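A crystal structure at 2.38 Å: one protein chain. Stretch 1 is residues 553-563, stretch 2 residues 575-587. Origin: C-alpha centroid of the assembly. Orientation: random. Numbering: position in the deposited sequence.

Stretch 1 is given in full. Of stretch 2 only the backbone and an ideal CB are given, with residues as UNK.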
# COMPACT_ATOMS: atom_id res chain seq x y z
N ARG A 553 -6.67 35.08 -5.99
CA ARG A 553 -5.98 35.57 -4.80
C ARG A 553 -4.59 36.06 -5.20
O ARG A 553 -3.68 35.25 -5.34
CB ARG A 553 -5.91 34.48 -3.73
CG ARG A 553 -7.28 34.01 -3.25
CD ARG A 553 -7.26 32.57 -2.72
NE ARG A 553 -7.07 32.48 -1.26
CZ ARG A 553 -6.28 31.60 -0.61
NH1 ARG A 553 -5.53 30.71 -1.25
NH2 ARG A 553 -6.23 31.62 0.73
N PRO A 554 -4.44 37.38 -5.42
CA PRO A 554 -3.18 37.91 -5.93
C PRO A 554 -1.98 37.61 -5.05
O PRO A 554 -2.04 37.79 -3.83
CB PRO A 554 -3.42 39.43 -5.98
CG PRO A 554 -4.89 39.57 -6.13
CD PRO A 554 -5.47 38.44 -5.34
N GLY A 555 -0.90 37.13 -5.68
CA GLY A 555 0.35 36.79 -5.00
C GLY A 555 0.31 35.67 -3.97
O GLY A 555 1.24 35.53 -3.18
N SER A 556 -0.75 34.86 -3.99
CA SER A 556 -1.00 33.87 -2.93
C SER A 556 -0.41 32.52 -3.27
O SER A 556 -0.74 31.94 -4.31
CB SER A 556 -2.50 33.70 -2.69
OG SER A 556 -2.72 32.86 -1.57
N VAL A 557 0.43 32.02 -2.38
CA VAL A 557 1.06 30.71 -2.54
C VAL A 557 0.95 29.87 -1.26
O VAL A 557 1.12 30.37 -0.15
CB VAL A 557 2.51 30.85 -3.03
CG1 VAL A 557 3.42 31.38 -1.93
CG2 VAL A 557 3.03 29.53 -3.58
N THR A 558 0.67 28.58 -1.44
CA THR A 558 0.43 27.69 -0.31
C THR A 558 1.44 26.53 -0.29
O THR A 558 1.43 25.68 -1.17
CB THR A 558 -1.01 27.15 -0.34
OG1 THR A 558 -1.93 28.25 -0.41
CG2 THR A 558 -1.34 26.30 0.90
N VAL A 559 2.29 26.51 0.74
CA VAL A 559 3.25 25.41 0.96
C VAL A 559 2.82 24.51 2.12
O VAL A 559 2.13 24.97 3.04
CB VAL A 559 4.69 25.91 1.23
CG1 VAL A 559 5.20 26.72 0.04
CG2 VAL A 559 4.80 26.73 2.51
N GLU A 560 3.24 23.25 2.08
CA GLU A 560 3.04 22.32 3.19
C GLU A 560 3.95 22.72 4.35
O GLU A 560 5.03 23.26 4.15
CB GLU A 560 3.31 20.88 2.78
CG GLU A 560 2.29 20.31 1.82
CD GLU A 560 2.50 18.84 1.50
OE1 GLU A 560 1.56 18.05 1.70
OE2 GLU A 560 3.60 18.46 1.04
N ALA A 561 3.50 22.43 5.57
CA ALA A 561 4.25 22.76 6.78
C ALA A 561 5.61 22.08 6.86
O ALA A 561 6.47 22.56 7.59
CB ALA A 561 3.43 22.44 8.03
N ARG A 562 5.80 20.98 6.12
CA ARG A 562 7.06 20.20 6.17
C ARG A 562 8.07 20.63 5.12
O ARG A 562 9.17 20.08 5.09
CB ARG A 562 6.85 18.67 6.16
CG ARG A 562 5.55 18.18 5.56
CD ARG A 562 5.31 16.70 5.78
NE ARG A 562 6.11 15.90 4.87
CZ ARG A 562 5.86 15.73 3.57
NH1 ARG A 562 4.82 16.30 2.95
NH2 ARG A 562 6.70 14.98 2.88
N MET A 563 7.72 21.61 4.29
CA MET A 563 8.72 22.35 3.52
C MET A 563 9.60 23.13 4.50
O MET A 563 9.12 23.58 5.54
CB MET A 563 8.05 23.30 2.52
CG MET A 563 9.01 24.08 1.63
SD MET A 563 8.24 24.73 0.12
CE MET A 563 8.10 23.23 -0.86
N UNK A 575 8.22 38.88 -1.69
CA UNK A 575 6.90 39.48 -1.89
C UNK A 575 5.75 38.52 -2.10
O UNK A 575 4.66 38.95 -2.48
CB UNK A 575 6.96 40.42 -3.10
N UNK A 576 5.97 37.24 -1.85
CA UNK A 576 4.89 36.26 -1.87
C UNK A 576 4.00 36.42 -0.65
O UNK A 576 4.50 36.71 0.44
CB UNK A 576 5.45 34.84 -1.93
N UNK A 577 2.70 36.26 -0.85
CA UNK A 577 1.76 36.11 0.26
C UNK A 577 1.61 34.61 0.56
O UNK A 577 0.80 33.90 -0.05
CB UNK A 577 0.41 36.75 -0.07
N UNK A 578 2.40 34.15 1.52
CA UNK A 578 2.56 32.73 1.82
C UNK A 578 1.61 32.25 2.92
O UNK A 578 1.67 32.72 4.05
CB UNK A 578 4.01 32.45 2.23
N UNK A 579 0.76 31.29 2.56
CA UNK A 579 -0.05 30.56 3.54
C UNK A 579 0.63 29.21 3.81
O UNK A 579 0.93 28.46 2.87
CB UNK A 579 -1.48 30.37 3.04
N UNK A 580 0.89 28.92 5.08
CA UNK A 580 1.50 27.64 5.49
C UNK A 580 0.40 26.61 5.82
O UNK A 580 -0.15 26.61 6.92
CB UNK A 580 2.42 27.84 6.70
N UNK A 581 0.11 25.73 4.86
CA UNK A 581 -0.92 24.71 5.02
C UNK A 581 -0.43 23.53 5.84
O UNK A 581 0.74 23.48 6.23
CB UNK A 581 -1.40 24.22 3.65
N UNK A 582 -1.33 22.56 6.11
CA UNK A 582 -0.92 21.44 6.95
C UNK A 582 0.14 20.55 6.30
O UNK A 582 0.22 20.49 5.07
CB UNK A 582 -2.14 20.59 7.31
N UNK A 583 0.94 19.85 7.13
CA UNK A 583 2.11 19.10 6.66
C UNK A 583 1.80 18.14 5.51
O UNK A 583 2.59 18.04 4.57
CB UNK A 583 2.71 18.31 7.82
N UNK A 584 0.67 17.45 5.59
CA UNK A 584 0.30 16.43 4.61
C UNK A 584 -1.02 16.80 3.94
O UNK A 584 -2.04 16.16 4.18
CB UNK A 584 0.20 15.06 5.27
N UNK A 585 -0.95 17.82 3.08
CA UNK A 585 -2.14 18.50 2.50
C UNK A 585 -2.11 18.84 1.00
O UNK A 585 -3.16 19.15 0.44
CB UNK A 585 -2.36 19.81 3.26
N UNK A 586 -0.94 18.78 0.35
CA UNK A 586 -0.77 19.21 -1.05
C UNK A 586 -0.50 18.01 -1.95
O UNK A 586 0.53 17.37 -1.82
CB UNK A 586 0.37 20.22 -1.17
N UNK A 587 -1.45 17.71 -2.83
CA UNK A 587 -1.28 16.70 -3.88
C UNK A 587 -1.95 15.40 -3.53
O UNK A 587 -1.85 14.95 -2.39
CB UNK A 587 0.21 16.45 -4.15

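The strand around 577-581 runs parallel to that of stretch 1, and its successive positions alternate between the two faces of the sheet.

Position 575 has phi near +86°, which by itself favours glycine. No atom of stretch 1 comes near its ideal CB. It is Gly 575.

At 576 the CB points sideways, 4.0 Å from Val 557 CG1. An apolar or aromatic group would suit. It is His 576. A water lies 2.6 Å from its ND1. The same water makes a weak bond to Gly 555 O.

At 577 the backbone pairs with stretch 1: its N donates to Gly 555 O (2.8 Å) and its O accepts from Val 557 N (3.0 Å). The CB lies on the face of Ser 556 and Thr 558, with no charge of stretch 1 nearby to select a partner. Many residues would fit. It is Glu 577, whose end leads away from stretch 1.

Position 578 turns to the other face, beside Val 557 and Val 559. A branched apolar residue is the natural choice. Val 578 sets CG2 3.8 Å from Val 557 CG1 and CG1 4.3 Å from Val 559 CG2.

The CB of 579 returns to the Thr 558 side, 4.1 Å from Thr 558 OG1. Small polar or beta-branched residues suit an extended strand here. It is Thr 579. Its N donates to Val 557 O (2.9 Å), and its O accepts from Val 559 N (3.2 Å).

Position 580 faces the Val 559 side, near Ala 561. Apolar and beta-branched residues would suit. Val 580 brings CG1 within 4.2 Å of Ala 561 CB.

At 581 an ideal CB would sit tightly, 3.4 Å from Thr 558 CG2. Glycine avoids this. Gly 581 N donates to Val 559 O (2.8 Å).

The CB of 582 points away into space free of stretch 1, so the choice is wide. It is Pro 582.

At 583 the CB is near Ala 561 CB and Arg 562 CG, so an apolar residue would fit. Pro 583 places CG 4.1 Å from Ala 561 CB, and its O accepts from Arg 562 NH1 (3.3 Å).

The CB of 584 points away, but the guanidinium of Arg 562 is within reach of a long side chain. An aromatic or an acid could answer it. Trp 584 stacks flat against it, with planes at 9° and Arg 562 CZ 3.5 Å from the centroid of the six-membered ring.

At 585 the N donates to Glu 560 OE1 (2.9 Å). The CB points sideways, and a small polar residue would fit. Ser 585 OG donates to Pro 582 O at a very short 2.5 Å.

The N of 586 also reaches Glu 560 OE1 (2.9 Å). Its CB points toward Glu 560 CG, so a flexible chain with aliphatic carbons would pack. Glu 586 CG lies 3.3 Å from Glu 560 CG.

Position 587 has phi near +101°, which calls for glycine. It is Gly 587.

Stretch 2 (575-587) GHEVTVGPPWSEG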
# COMPACT_ATOMS: atom_id res chain seq x y z
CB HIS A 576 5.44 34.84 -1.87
CG HIS A 576 6.18 34.47 -3.12
ND1 HIS A 576 5.56 33.89 -4.21
CD2 HIS A 576 7.49 34.60 -3.46
CE1 HIS A 576 6.45 33.69 -5.16
NE2 HIS A 576 7.63 34.11 -4.73
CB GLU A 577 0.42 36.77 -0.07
CG GLU A 577 0.51 38.29 -0.28
CD GLU A 577 1.04 39.06 0.92
OE1 GLU A 577 1.74 40.09 0.72
OE2 GLU A 577 0.76 38.66 2.08
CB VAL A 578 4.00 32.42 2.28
CG1 VAL A 578 4.17 30.95 2.67
CG2 VAL A 578 4.99 32.78 1.18
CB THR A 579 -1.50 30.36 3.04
OG1 THR A 579 -2.03 31.60 2.54
CG2 THR A 579 -2.40 29.90 4.16
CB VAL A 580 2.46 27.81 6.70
CG1 VAL A 580 3.16 26.50 7.05
CG2 VAL A 580 3.53 28.85 6.39
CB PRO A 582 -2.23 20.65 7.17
CG PRO A 582 -3.32 21.54 6.73
CD PRO A 582 -2.73 22.43 5.67
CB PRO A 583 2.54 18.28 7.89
CG PRO A 583 1.78 18.81 9.05
CD PRO A 583 0.56 19.46 8.50
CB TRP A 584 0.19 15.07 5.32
CG TRP A 584 1.49 14.58 5.86
CD1 TRP A 584 1.94 14.70 7.14
CD2 TRP A 584 2.54 13.92 5.13
NE1 TRP A 584 3.19 14.13 7.26
CE2 TRP A 584 3.58 13.65 6.04
CE3 TRP A 584 2.69 13.53 3.79
CZ2 TRP A 584 4.76 13.00 5.67
CZ3 TRP A 584 3.86 12.89 3.41
CH2 TRP A 584 4.88 12.63 4.35
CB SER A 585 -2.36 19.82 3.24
OG SER A 585 -1.25 20.69 3.09
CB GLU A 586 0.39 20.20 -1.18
CG GLU A 586 0.21 21.52 -0.45
CD GLU A 586 -0.80 22.42 -1.13
OE1 GLU A 586 -1.66 22.98 -0.41
OE2 GLU A 586 -0.73 22.54 -2.38
O HOH W 1 3.03 34.16 -4.67
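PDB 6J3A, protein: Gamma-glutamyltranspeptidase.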